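Local coordinates for protein molybdopterin synthase catalytic subunit (Homo sapiens, PDB 5MPO) that catalyses the conversion of precursor Z into molybdopterin, moving two sulfur atoms from its thiocarboxylated partner subunit into the dithiolene group, at residues V21-A26 and A95-L100; I46-G51 and S109-V114; G51-N56 and G101-S106; Q87-K92 and R119-E124; V91-V96 and A113-H118. All blocks are in the same frame, centred on the assembly; numbering follows the deposited sequence.

How the contacts relate
From the N terminus, strand 20-25 is joined in contact 1 by a partner 69 residues further on, parallel to it. Strand 45-52 pairs with strand 108-116 in contact 2, a loop that crosses contact 1 and encloses contact 3, where the chain just past strand 45-52 meets 101-106. Contact 5 pairs strands 91-99 and 108-116 and shares residues with contacts 1 and 2, so the three build the mixed four-stranded sheet in the order 20-25, 91-99, 108-116, 45-52. Contact 4 starts from the same stretch as contact 5 and ties the turn after helix 73-88 to helix 119-136. Contacts 3 and 4 also cross contact 1 and lie on opposite sides of the chain's centre.

Contact 1 of 5, residues V21-A26 and A95-L100; sequences VINFTA and AVFHRL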
# COMPACT_ATOMS: atom_id res chain seq x y z
N VAL C 21 3.32 -3.46 -16.17
CA VAL C 21 3.02 -2.22 -16.90
C VAL C 21 3.93 -1.13 -16.32
O VAL C 21 3.82 -0.77 -15.14
CB VAL C 21 1.56 -1.81 -16.68
CG1 VAL C 21 1.21 -0.55 -17.45
CG2 VAL C 21 0.63 -2.97 -17.05
N ILE C 22 4.83 -0.63 -17.15
CA ILE C 22 5.87 0.27 -16.74
C ILE C 22 5.83 1.49 -17.62
O ILE C 22 5.93 1.39 -18.84
CB ILE C 22 7.24 -0.39 -16.90
CG1 ILE C 22 7.27 -1.68 -16.09
CG2 ILE C 22 8.35 0.58 -16.41
CD1 ILE C 22 8.50 -2.50 -16.26
N ASN C 23 5.75 2.66 -16.99
CA ASN C 23 5.66 3.87 -17.70
C ASN C 23 6.34 5.02 -17.02
O ASN C 23 6.02 5.35 -15.86
CB ASN C 23 4.19 4.21 -17.88
CG ASN C 23 3.99 5.35 -18.85
OD1 ASN C 23 4.91 5.77 -19.50
ND2 ASN C 23 2.79 5.86 -18.93
N PHE C 24 7.26 5.63 -17.75
CA PHE C 24 7.81 6.94 -17.42
C PHE C 24 7.19 8.02 -18.27
O PHE C 24 7.00 7.82 -19.47
CB PHE C 24 9.30 6.89 -17.60
CG PHE C 24 9.97 6.02 -16.59
CD1 PHE C 24 9.96 4.66 -16.72
CD2 PHE C 24 10.57 6.58 -15.46
CE1 PHE C 24 10.58 3.84 -15.79
CE2 PHE C 24 11.20 5.80 -14.52
CZ PHE C 24 11.19 4.42 -14.67
N THR C 25 6.82 9.15 -17.68
CA THR C 25 5.92 10.08 -18.38
C THR C 25 5.91 11.45 -17.75
O THR C 25 6.17 11.58 -16.56
CB THR C 25 4.51 9.51 -18.40
OG1 THR C 25 3.64 10.42 -19.03
CG2 THR C 25 3.98 9.30 -16.98
N ALA C 26 5.68 12.48 -18.56
CA ALA C 26 5.56 13.88 -18.07
C ALA C 26 4.11 14.18 -17.64
O ALA C 26 3.86 15.07 -16.90
CB ALA C 26 6.03 14.86 -19.13
N ALA C 95 2.19 -2.57 -11.73
CA ALA C 95 2.20 -1.36 -12.48
C ALA C 95 3.17 -0.44 -11.77
O ALA C 95 3.13 -0.37 -10.54
CB ALA C 95 0.83 -0.74 -12.50
N VAL C 96 4.07 0.19 -12.52
CA VAL C 96 5.00 1.21 -11.97
C VAL C 96 5.02 2.43 -12.86
O VAL C 96 5.47 2.36 -13.99
CB VAL C 96 6.44 0.72 -11.85
CG1 VAL C 96 7.31 1.87 -11.32
CG2 VAL C 96 6.52 -0.54 -10.98
N PHE C 97 4.53 3.54 -12.32
CA PHE C 97 4.36 4.75 -13.08
C PHE C 97 5.19 5.80 -12.43
O PHE C 97 4.98 6.09 -11.25
CB PHE C 97 2.91 5.17 -13.12
CG PHE C 97 2.13 4.50 -14.20
CD1 PHE C 97 1.97 3.15 -14.19
CD2 PHE C 97 1.61 5.22 -15.23
CE1 PHE C 97 1.26 2.50 -15.20
CE2 PHE C 97 0.90 4.59 -16.26
CZ PHE C 97 0.73 3.21 -16.25
N HIS C 98 6.17 6.33 -13.16
CA HIS C 98 6.99 7.41 -12.59
C HIS C 98 6.90 8.66 -13.44
O HIS C 98 7.00 8.60 -14.65
CB HIS C 98 8.42 6.93 -12.41
CG HIS C 98 9.21 7.71 -11.38
ND1 HIS C 98 9.30 9.09 -11.40
CD2 HIS C 98 9.97 7.29 -10.34
CE1 HIS C 98 10.10 9.49 -10.43
NE2 HIS C 98 10.50 8.43 -9.77
N ARG C 99 6.66 9.79 -12.80
CA ARG C 99 6.53 11.06 -13.51
C ARG C 99 7.86 11.75 -13.62
O ARG C 99 8.67 11.69 -12.70
CB ARG C 99 5.55 11.96 -12.82
CG ARG C 99 5.25 13.24 -13.58
CD ARG C 99 4.05 13.88 -12.97
NE ARG C 99 4.01 15.27 -13.34
CZ ARG C 99 3.22 16.19 -12.79
NH1 ARG C 99 2.35 15.87 -11.83
NH2 ARG C 99 3.29 17.44 -13.21
N LEU C 100 8.09 12.41 -14.75
CA LEU C 100 9.38 13.06 -14.97
C LEU C 100 9.23 14.56 -15.20
O LEU C 100 8.17 15.01 -15.55
CB LEU C 100 10.10 12.37 -16.13
CG LEU C 100 10.63 10.97 -15.86
CD1 LEU C 100 11.50 10.46 -17.00
CD2 LEU C 100 11.44 10.92 -14.56
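Segments 21-26 and 95-100 run as parallel strands, their axes 4.8 Å apart and 1° from alignment. Five backbone hydrogen bonds alternate between them. The carbonyls of Val21, Asn23 and Thr25 receive the amides of Val96, His98 and Leu100, while Asn23 N and Thr25 N reach back to the oxygens of Val96 and His98. The first is nearly straight, with Val96 N 2.8 Å from Val21 O; in the last, Leu100 N stands above the carbonyl plane of Thr25. This pairing sets strand 20-25 at one border of the mixed MoaE sheet within this chain, strand 91-99 lying inside it. Val21, Asn23, Thr25, Ala95, Phe97 and Arg99 point to one face, where helix 31-38 packs on Ala95 and Phe97. With CG anti to its carbonyl carbon, Phe97 leans its ring back over the neighbouring strand. Asn23 CB makes a CH-pi contact over one face of that ring, toward its rim, and Val21 CG1 meets Phe97 CE1 at 3.8 Å. An alanine in place of Phe97 would remove the ring facing Asn23 CB and Val21 CG1, and would probably loosen the packing against helix 31-38. On the other face, the rings of Phe24 and His98 are near parallel, 10° apart, but displaced laterally, with centroids 5.9 Å apart and little overlap; Phe24 CE2 rests 3.7 Å from His98 CB. His98 ND1 donates to Arg99 O in the imidazole plane, and NE2 bonds the backbone of a chain of another protein. The extended Arg99 side chain ends in a salt bridge from NH1 to Glu107.

Contact 2 of 5, residues I46-G51 and S109-V114; sequences ISLFVG and SIIIAV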
# COMPACT_ATOMS: atom_id res chain seq x y z
N ILE C 46 -5.00 -5.45 -3.72
CA ILE C 46 -4.19 -4.51 -4.44
C ILE C 46 -3.55 -3.64 -3.40
O ILE C 46 -4.30 -3.04 -2.60
CB ILE C 46 -5.06 -3.63 -5.34
CG1 ILE C 46 -5.76 -4.52 -6.37
CG2 ILE C 46 -4.24 -2.55 -6.03
CD1 ILE C 46 -6.68 -3.76 -7.30
N SER C 47 -2.21 -3.60 -3.35
CA SER C 47 -1.53 -2.59 -2.54
C SER C 47 -1.06 -1.54 -3.49
O SER C 47 -0.72 -1.86 -4.61
CB SER C 47 -0.38 -3.14 -1.69
OG SER C 47 -0.90 -4.14 -0.82
N LEU C 48 -1.04 -0.29 -3.04
CA LEU C 48 -0.50 0.82 -3.81
C LEU C 48 0.39 1.70 -2.97
O LEU C 48 0.18 1.82 -1.76
CB LEU C 48 -1.59 1.70 -4.42
CG LEU C 48 -2.50 1.04 -5.44
CD1 LEU C 48 -3.83 0.74 -4.80
CD2 LEU C 48 -2.74 1.94 -6.62
N PHE C 49 1.42 2.26 -3.62
CA PHE C 49 2.26 3.27 -3.00
C PHE C 49 2.23 4.50 -3.89
O PHE C 49 2.35 4.38 -5.11
CB PHE C 49 3.73 2.83 -2.76
CG PHE C 49 4.57 3.95 -2.21
CD1 PHE C 49 4.46 4.34 -0.87
CD2 PHE C 49 5.38 4.72 -3.06
CE1 PHE C 49 5.19 5.44 -0.38
CE2 PHE C 49 6.12 5.82 -2.58
CZ PHE C 49 6.02 6.19 -1.24
N VAL C 50 2.08 5.67 -3.30
CA VAL C 50 1.99 6.91 -4.06
C VAL C 50 2.95 7.85 -3.40
O VAL C 50 2.85 8.06 -2.18
CB VAL C 50 0.60 7.49 -4.03
CG1 VAL C 50 0.54 8.81 -4.79
CG2 VAL C 50 -0.40 6.48 -4.57
N GLY C 51 3.90 8.35 -4.20
CA GLY C 51 4.94 9.26 -3.74
C GLY C 51 4.52 10.64 -4.22
O GLY C 51 4.21 10.83 -5.39
N SER C 109 4.66 11.85 -7.84
CA SER C 109 5.85 11.50 -8.64
C SER C 109 5.95 9.99 -9.04
O SER C 109 6.64 9.64 -10.00
CB SER C 109 7.12 11.89 -7.88
OG SER C 109 7.31 11.12 -6.71
N ILE C 110 5.32 9.12 -8.27
CA ILE C 110 5.41 7.68 -8.46
C ILE C 110 4.11 7.04 -7.98
O ILE C 110 3.52 7.49 -7.01
CB ILE C 110 6.67 7.04 -7.77
CG1 ILE C 110 6.67 5.55 -7.97
CG2 ILE C 110 6.72 7.28 -6.29
CD1 ILE C 110 8.03 4.90 -8.00
N ILE C 111 3.68 6.01 -8.68
CA ILE C 111 2.58 5.20 -8.21
C ILE C 111 3.00 3.83 -8.61
O ILE C 111 3.30 3.55 -9.78
CB ILE C 111 1.23 5.57 -8.86
CG1 ILE C 111 0.77 6.97 -8.49
CG2 ILE C 111 0.11 4.62 -8.49
CD1 ILE C 111 -0.47 7.38 -9.28
N ILE C 112 3.03 2.97 -7.60
CA ILE C 112 3.26 1.53 -7.73
C ILE C 112 2.03 0.81 -7.21
O ILE C 112 1.48 1.16 -6.15
CB ILE C 112 4.47 1.10 -6.90
CG1 ILE C 112 5.74 1.79 -7.42
CG2 ILE C 112 4.66 -0.39 -7.02
CD1 ILE C 112 6.92 1.78 -6.46
N ALA C 113 1.60 -0.17 -7.97
CA ALA C 113 0.51 -1.01 -7.60
C ALA C 113 0.85 -2.49 -7.89
O ALA C 113 1.44 -2.79 -8.91
CB ALA C 113 -0.73 -0.58 -8.37
N VAL C 114 0.41 -3.39 -7.00
CA VAL C 114 0.53 -4.84 -7.18
C VAL C 114 -0.75 -5.51 -6.78
O VAL C 114 -1.29 -5.18 -5.72
CB VAL C 114 1.66 -5.44 -6.28
CG1 VAL C 114 1.79 -6.94 -6.55
CG2 VAL C 114 2.98 -4.75 -6.58
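Ile46 opens the antiparallel pairing of strands 45-52 and 108-116 with a CA-H...O contact, its CA lying 3.2 Å from Val114 O. Ser47 forms a hydrogen-bonded pair with Val114, each amide donating to the other's carbonyl; its OG turns to Ser122 OG on helix 119-136. Leu48, in a non-hydrogen-bonded pair, brings CD2 to within 3.7 Å of Ala113 CB, with helix 31-38 covering this face. Phe49 exchanges two backbone bonds with Ile112, and Phe49 N is 2.8 Å from Ile112 O. The Phe49 side chain, CG anti to the backbone N, crosses that of Ile110 at about a right angle, Ile110 CG2 lying at the ring edge, 4.0 Å from Phe49 CE2. Val50 CG2 runs beside Ile111 CG1, 4.1 Å away. Gly51 faces both Ser109 and Ile110, a classic beta bulge: its N donates to Ile110 O, and its O receives Ser109 N at 2.7 Å. Ile110 CG2 packs 3.7 Å from Gly51 CA, on the side where a side chain would begin. Residues 46-50 also pair antiparallel with a strand of the second subunit, carrying the sheet across the dimer interface. The chemistry therefore splits: main-chain polar groups are spent in the ladders, apolar side chains, Phe49 among them, make up most of both faces, and the hydroxyls of Ser47 and Ser109 find stronger partners outside, Ser109 OG at Tyr67 OH and the backbone of a chain of another protein.

Contact 3 of 5, residues G51-N56 and G101-S106; sequences GTTRNN and GLVPVS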
# COMPACT_ATOMS: atom_id res chain seq x y z
N GLY C 51 3.90 8.35 -4.20
CA GLY C 51 4.94 9.26 -3.74
C GLY C 51 4.52 10.64 -4.22
O GLY C 51 4.21 10.83 -5.39
N THR C 52 4.53 11.59 -3.31
CA THR C 52 4.03 12.94 -3.52
C THR C 52 5.07 13.95 -3.09
O THR C 52 5.84 13.70 -2.18
CB THR C 52 2.75 13.21 -2.69
OG1 THR C 52 2.91 12.72 -1.35
CG2 THR C 52 1.56 12.55 -3.33
N THR C 53 5.08 15.10 -3.76
CA THR C 53 5.99 16.18 -3.42
C THR C 53 5.55 16.85 -2.09
O THR C 53 4.43 17.33 -1.97
CB THR C 53 6.04 17.24 -4.54
OG1 THR C 53 6.51 16.66 -5.76
CG2 THR C 53 6.98 18.39 -4.12
N ARG C 54 6.45 16.83 -1.11
CA ARG C 54 6.28 17.60 0.13
C ARG C 54 6.64 19.04 -0.10
O ARG C 54 7.62 19.30 -0.79
CB ARG C 54 7.23 17.12 1.23
CG ARG C 54 6.75 15.87 1.91
CD ARG C 54 7.92 15.01 2.29
NE ARG C 54 8.78 15.72 3.22
CZ ARG C 54 10.09 15.52 3.35
NH1 ARG C 54 10.75 14.65 2.58
NH2 ARG C 54 10.75 16.22 4.26
N ASN C 55 5.93 19.95 0.59
CA ASN C 55 6.22 21.39 0.59
C ASN C 55 7.36 21.82 1.48
O ASN C 55 7.44 23.00 1.76
CB ASN C 55 4.98 22.23 0.95
CG ASN C 55 4.58 22.14 2.46
OD1 ASN C 55 5.34 21.71 3.37
ND2 ASN C 55 3.35 22.53 2.70
N ASN C 56 8.26 20.94 1.91
CA ASN C 56 9.46 21.40 2.66
C ASN C 56 10.58 20.37 2.70
O ASN C 56 10.29 19.18 2.58
CB ASN C 56 9.10 21.76 4.11
CG ASN C 56 8.49 20.59 4.85
OD1 ASN C 56 9.19 19.87 5.56
ND2 ASN C 56 7.20 20.34 4.61
N GLY C 101 10.31 15.33 -14.99
CA GLY C 101 10.24 16.78 -14.97
C GLY C 101 9.59 17.29 -13.69
O GLY C 101 9.86 16.75 -12.62
N LEU C 102 8.71 18.28 -13.81
CA LEU C 102 8.21 19.05 -12.68
C LEU C 102 6.99 18.47 -11.98
O LEU C 102 5.89 18.36 -12.55
CB LEU C 102 7.91 20.50 -13.09
CG LEU C 102 9.21 21.31 -13.33
CD1 LEU C 102 8.89 22.59 -14.08
CD2 LEU C 102 9.99 21.59 -12.04
N VAL C 103 7.19 18.14 -10.72
CA VAL C 103 6.11 17.55 -9.92
C VAL C 103 5.86 18.55 -8.81
O VAL C 103 6.64 18.62 -7.84
CB VAL C 103 6.47 16.16 -9.36
CG1 VAL C 103 5.27 15.53 -8.66
CG2 VAL C 103 6.97 15.29 -10.50
N PRO C 104 4.81 19.36 -8.97
CA PRO C 104 4.51 20.31 -7.88
C PRO C 104 3.99 19.61 -6.60
O PRO C 104 3.71 18.39 -6.58
CB PRO C 104 3.45 21.21 -8.50
CG PRO C 104 2.73 20.30 -9.44
CD PRO C 104 3.80 19.42 -10.04
N VAL C 105 3.91 20.40 -5.54
CA VAL C 105 3.49 19.97 -4.22
C VAL C 105 2.15 19.24 -4.28
O VAL C 105 1.23 19.64 -4.98
CB VAL C 105 3.41 21.16 -3.24
CG1 VAL C 105 2.68 20.76 -1.95
CG2 VAL C 105 4.82 21.68 -2.92
N SER C 106 2.08 18.15 -3.53
CA SER C 106 0.89 17.31 -3.44
C SER C 106 0.50 16.53 -4.68
O SER C 106 -0.50 15.83 -4.65
CB SER C 106 -0.31 18.11 -2.90
OG SER C 106 -0.05 18.35 -1.53
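At the end of strand 45-52, where the MoaE fold passes from its mixed sheet toward the antiparallel sheet containing strand 101-104, the chain leaving the first strand meets the end of the second and the turn after it, their directions 81° apart. Two hydrogen bonds join them, both through Thr53. Its carbonyl takes the amide of Ser106 on an in-plane lone pair, a bond that is essentially straight at 179°. Its hydroxyl, anti to the carbonyl carbon of Thr53, donates to Val103 O, 2.9 Å from OG1, coming from well above the carbonyl plane. One residue is thus held by main chain and side chain at once. Van der Waals contacts fill in around these bonds: Thr53 CB lies 3.3 Å from Pro104 O, and OG1 comes 3.4 Å from Val103 CG1. An alanine at Thr53 would lose the hydroxyl bond to Val103 O and the methyl beside Val105, and would probably leave the two segments less firmly joined. Outside this pair, Leu65 of strand 60-69 packs on Thr53, whereas Thr52 OG1 is bonded to Cys43 O of the second subunit. The apolar contact further along falls to Val105, whose CG2, anti to its carbonyl carbon, touches Asn55 at CA, 3.8 Å away, and at CB, 3.9 Å away.

Contact 4 of 5, residues Q87-K92 and R119-E124; sequences QKWPVK and RAASLE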
# COMPACT_ATOMS: atom_id res chain seq x y z
N GLN C 87 9.79 -13.82 -8.61
CA GLN C 87 10.57 -14.97 -8.19
C GLN C 87 10.25 -15.32 -6.73
O GLN C 87 10.32 -16.46 -6.32
CB GLN C 87 12.04 -14.80 -8.56
CG GLN C 87 13.05 -15.21 -7.48
CD GLN C 87 14.54 -14.95 -7.83
OE1 GLN C 87 14.89 -14.31 -8.87
NE2 GLN C 87 15.42 -15.47 -6.97
N LYS C 88 9.80 -14.36 -5.95
CA LYS C 88 9.43 -14.68 -4.59
C LYS C 88 7.93 -14.77 -4.25
O LYS C 88 7.50 -15.67 -3.54
CB LYS C 88 10.04 -13.65 -3.65
CG LYS C 88 9.65 -13.91 -2.23
CD LYS C 88 10.40 -13.06 -1.29
CE LYS C 88 9.90 -13.34 0.09
NZ LYS C 88 10.57 -12.42 1.00
N TRP C 89 7.18 -13.79 -4.73
CA TRP C 89 5.83 -13.50 -4.33
C TRP C 89 4.81 -13.89 -5.44
O TRP C 89 5.05 -13.62 -6.59
CB TRP C 89 5.71 -12.00 -4.07
CG TRP C 89 6.35 -11.57 -2.78
CD1 TRP C 89 5.92 -11.88 -1.51
CD2 TRP C 89 7.48 -10.72 -2.61
NE1 TRP C 89 6.71 -11.29 -0.58
CE2 TRP C 89 7.68 -10.57 -1.21
CE3 TRP C 89 8.32 -10.04 -3.49
CZ2 TRP C 89 8.71 -9.78 -0.66
CZ3 TRP C 89 9.39 -9.26 -2.96
CH2 TRP C 89 9.57 -9.14 -1.54
N PRO C 90 3.64 -14.47 -5.06
CA PRO C 90 2.57 -14.89 -6.01
C PRO C 90 1.70 -13.74 -6.48
O PRO C 90 0.49 -13.76 -6.31
CB PRO C 90 1.72 -15.85 -5.17
CG PRO C 90 1.84 -15.33 -3.77
CD PRO C 90 3.30 -14.88 -3.67
N VAL C 91 2.29 -12.78 -7.16
CA VAL C 91 1.55 -11.61 -7.61
C VAL C 91 0.98 -11.84 -9.01
O VAL C 91 1.53 -12.61 -9.78
CB VAL C 91 2.42 -10.32 -7.56
CG1 VAL C 91 2.99 -10.12 -6.17
CG2 VAL C 91 3.55 -10.33 -8.62
N LYS C 92 -0.06 -11.11 -9.37
CA LYS C 92 -0.59 -11.21 -10.69
C LYS C 92 -0.02 -10.13 -11.61
O LYS C 92 0.81 -10.45 -12.44
CB LYS C 92 -2.12 -11.15 -10.65
CG LYS C 92 -2.77 -11.42 -11.99
CD LYS C 92 -2.29 -12.76 -12.56
CE LYS C 92 -3.11 -13.22 -13.74
NZ LYS C 92 -2.46 -14.39 -14.37
N ARG C 119 -3.10 -10.97 0.66
CA ARG C 119 -2.69 -9.59 0.91
C ARG C 119 -1.24 -9.36 1.24
O ARG C 119 -0.73 -8.26 1.01
CB ARG C 119 -3.55 -8.98 2.02
CG ARG C 119 -3.29 -9.50 3.44
CD ARG C 119 -4.29 -8.86 4.36
NE ARG C 119 -4.10 -9.26 5.73
CZ ARG C 119 -4.50 -10.41 6.25
NH1 ARG C 119 -5.18 -11.32 5.54
NH2 ARG C 119 -4.23 -10.66 7.53
N ALA C 120 -0.61 -10.33 1.88
CA ALA C 120 0.79 -10.20 2.26
C ALA C 120 1.71 -10.00 1.01
O ALA C 120 2.64 -9.23 1.02
CB ALA C 120 1.22 -11.44 3.04
N ALA C 121 1.41 -10.72 -0.04
CA ALA C 121 2.19 -10.68 -1.24
C ALA C 121 2.16 -9.29 -1.85
O ALA C 121 3.20 -8.73 -2.17
CB ALA C 121 1.63 -11.69 -2.21
N SER C 122 0.97 -8.72 -1.95
CA SER C 122 0.80 -7.42 -2.55
C SER C 122 1.46 -6.33 -1.70
O SER C 122 2.12 -5.45 -2.25
CB SER C 122 -0.67 -7.14 -2.81
OG SER C 122 -1.28 -6.65 -1.63
N LEU C 123 1.34 -6.41 -0.37
CA LEU C 123 1.98 -5.41 0.52
C LEU C 123 3.46 -5.53 0.52
O LEU C 123 4.15 -4.55 0.48
CB LEU C 123 1.54 -5.60 1.95
CG LEU C 123 0.06 -5.26 2.20
CD1 LEU C 123 -0.55 -6.12 3.34
CD2 LEU C 123 -0.06 -3.75 2.46
N GLU C 124 3.96 -6.74 0.62
CA GLU C 124 5.40 -6.94 0.64
C GLU C 124 6.06 -6.57 -0.71
O GLU C 124 7.12 -5.99 -0.70
CB GLU C 124 5.74 -8.38 1.04
CG GLU C 124 5.43 -8.65 2.53
CD GLU C 124 5.73 -10.08 2.98
OE1 GLU C 124 6.39 -10.82 2.28
OE2 GLU C 124 5.27 -10.48 4.07
O HOH W 1 8.91 -11.77 3.06
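Trp89 and Glu124 make the one direct hydrogen bond of this contact: the indole NE1 donates to Glu124 OE1 over 2.9 Å, at 159°. The carboxylate oxygen lies at the edge of the indole, close to its plane, and accepts through its anti lone pair, while the ring and carboxylate planes stand 76° apart. The extended glutamate crosses the indole at about a right angle, with Glu124 CB 3.5 Å from Trp89 NE1. Nearer the start of the helix, Ala121 fits against the same stretch. Its CA is 3.9 Å from Trp89 CD1, and its CB meets Pro90 CD at an equal 3.9 Å. Lys88 forms the next shell. Its fully extended chain lays CD over the centre of the indole face opposite to the one facing the Glu124 backbone, 3.6 Å above the plane, so the ring is held between lysine methylenes and helix. A water bridges the charged ends, accepting from Lys88 NZ at 2.7 Å and donating to Glu124 OE1; the nearby ammonium would be expected to favour the ionised carboxylate. Trp89 is the first residue to leave helical geometry, and Pro90 centres an inverse gamma turn leading toward strand 91-99. Here, at the surface of the MoaE alpha/beta fold, a helix-to-strand connection is clasped to the first turns of helix 119-136.

Contact 5 of 5, residues V91-V96 and A113-H118; sequences VKHIAV and AVSSAH
Ser115, Ala113 and Val114 bury the most surface where the two central strands of the mixed sheet, 91-99 and 108-116, pair antiparallel at 175°. Ser115 works through both main chain and side chain. Its carbonyl receives Lys92 N in a short, almost straight bond of 2.7 Å, and its amide donates to His93 O. Its OG, in the crowded position between backbone N and carbonyl carbon (chi1 57°), accepts a longer bond from His93 N, 3.3 Å away, and is also bonded to Val38 O. The chain turns a corner at Lys92, so one serine grips successive amides on the bend. The His93 ring is fixed on both nitrogens, NE2 by Glu16 and ND1 by the amide of Lys19, with Lys92 CG over the centre of one face. Ala113 forms a regular hydrogen-bonded pair with Ala95: each amide donates to the other's carbonyl, both bonds within 10° of straight. Ala95 CB and Ala113 CB are 4.4 Å apart on the face packed against Val38 of helix 31-38. Val114 points to the opposite face, toward helix 119-136. There its CG1, anti to the backbone N, comes tightly against Val91, with 3.4 Å between Val114 CG1 and Val91 CG1.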
# COMPACT_ATOMS: atom_id res chain seq x y z
N VAL C 91 2.29 -12.78 -7.16
CA VAL C 91 1.55 -11.61 -7.61
C VAL C 91 0.98 -11.84 -9.01
O VAL C 91 1.53 -12.61 -9.78
CB VAL C 91 2.42 -10.32 -7.56
CG1 VAL C 91 2.99 -10.12 -6.17
CG2 VAL C 91 3.55 -10.33 -8.62
N LYS C 92 -0.06 -11.11 -9.37
CA LYS C 92 -0.59 -11.21 -10.69
C LYS C 92 -0.02 -10.13 -11.61
O LYS C 92 0.81 -10.45 -12.44
CB LYS C 92 -2.12 -11.15 -10.65
CG LYS C 92 -2.77 -11.42 -11.99
CD LYS C 92 -2.29 -12.76 -12.56
CE LYS C 92 -3.11 -13.22 -13.74
NZ LYS C 92 -2.46 -14.39 -14.37
N HIS C 93 -0.45 -8.88 -11.40
CA HIS C 93 -0.05 -7.69 -12.15
C HIS C 93 0.78 -6.66 -11.27
O HIS C 93 0.50 -6.45 -10.08
CB HIS C 93 -1.28 -6.90 -12.67
CG HIS C 93 -2.26 -7.73 -13.44
ND1 HIS C 93 -1.90 -8.53 -14.51
CD2 HIS C 93 -3.61 -7.85 -13.32
CE1 HIS C 93 -2.98 -9.13 -14.98
NE2 HIS C 93 -4.03 -8.72 -14.28
N ILE C 94 1.74 -6.00 -11.90
CA ILE C 94 2.57 -4.94 -11.30
C ILE C 94 2.49 -3.74 -12.27
O ILE C 94 2.58 -3.90 -13.54
CB ILE C 94 4.01 -5.44 -11.18
CG1 ILE C 94 4.09 -6.82 -10.52
CG2 ILE C 94 4.88 -4.40 -10.59
CD1 ILE C 94 5.48 -7.44 -10.52
N ALA C 95 2.19 -2.57 -11.73
CA ALA C 95 2.20 -1.36 -12.48
C ALA C 95 3.17 -0.44 -11.77
O ALA C 95 3.13 -0.37 -10.54
CB ALA C 95 0.83 -0.74 -12.50
N VAL C 96 4.07 0.19 -12.52
CA VAL C 96 5.00 1.21 -11.97
C VAL C 96 5.02 2.43 -12.86
O VAL C 96 5.47 2.36 -13.99
CB VAL C 96 6.44 0.72 -11.85
CG1 VAL C 96 7.31 1.87 -11.32
CG2 VAL C 96 6.52 -0.54 -10.98
N ALA C 113 1.60 -0.17 -7.97
CA ALA C 113 0.51 -1.01 -7.60
C ALA C 113 0.85 -2.49 -7.89
O ALA C 113 1.44 -2.79 -8.91
CB ALA C 113 -0.73 -0.58 -8.37
N VAL C 114 0.41 -3.39 -7.00
CA VAL C 114 0.53 -4.84 -7.18
C VAL C 114 -0.75 -5.51 -6.78
O VAL C 114 -1.29 -5.18 -5.72
CB VAL C 114 1.66 -5.44 -6.28
CG1 VAL C 114 1.79 -6.94 -6.55
CG2 VAL C 114 2.98 -4.75 -6.58
N SER C 115 -1.23 -6.45 -7.60
CA SER C 115 -2.40 -7.31 -7.25
C SER C 115 -1.99 -8.74 -7.02
O SER C 115 -1.11 -9.25 -7.68
CB SER C 115 -3.48 -7.30 -8.36
OG SER C 115 -2.93 -7.71 -9.63
N SER C 116 -2.64 -9.42 -6.10
CA SER C 116 -2.42 -10.86 -5.89
C SER C 116 -3.67 -11.48 -5.24
O SER C 116 -4.58 -10.77 -4.83
CB SER C 116 -1.22 -11.10 -4.96
OG SER C 116 -1.43 -10.41 -3.74
N ALA C 117 -3.67 -12.79 -5.13
CA ALA C 117 -4.79 -13.53 -4.52
C ALA C 117 -4.98 -13.18 -3.04
O ALA C 117 -6.15 -12.89 -2.62
CB ALA C 117 -4.67 -15.05 -4.77
N HIS C 118 -3.86 -13.15 -2.28
CA HIS C 118 -3.87 -12.75 -0.86
C HIS C 118 -2.89 -11.56 -0.51
O HIS C 118 -1.95 -11.23 -1.23
CB HIS C 118 -3.60 -13.97 0.04
CG HIS C 118 -4.61 -15.10 -0.12
ND1 HIS C 118 -5.96 -14.94 0.10
CD2 HIS C 118 -4.44 -16.41 -0.43
CE1 HIS C 118 -6.58 -16.10 -0.08
NE2 HIS C 118 -5.68 -17.00 -0.40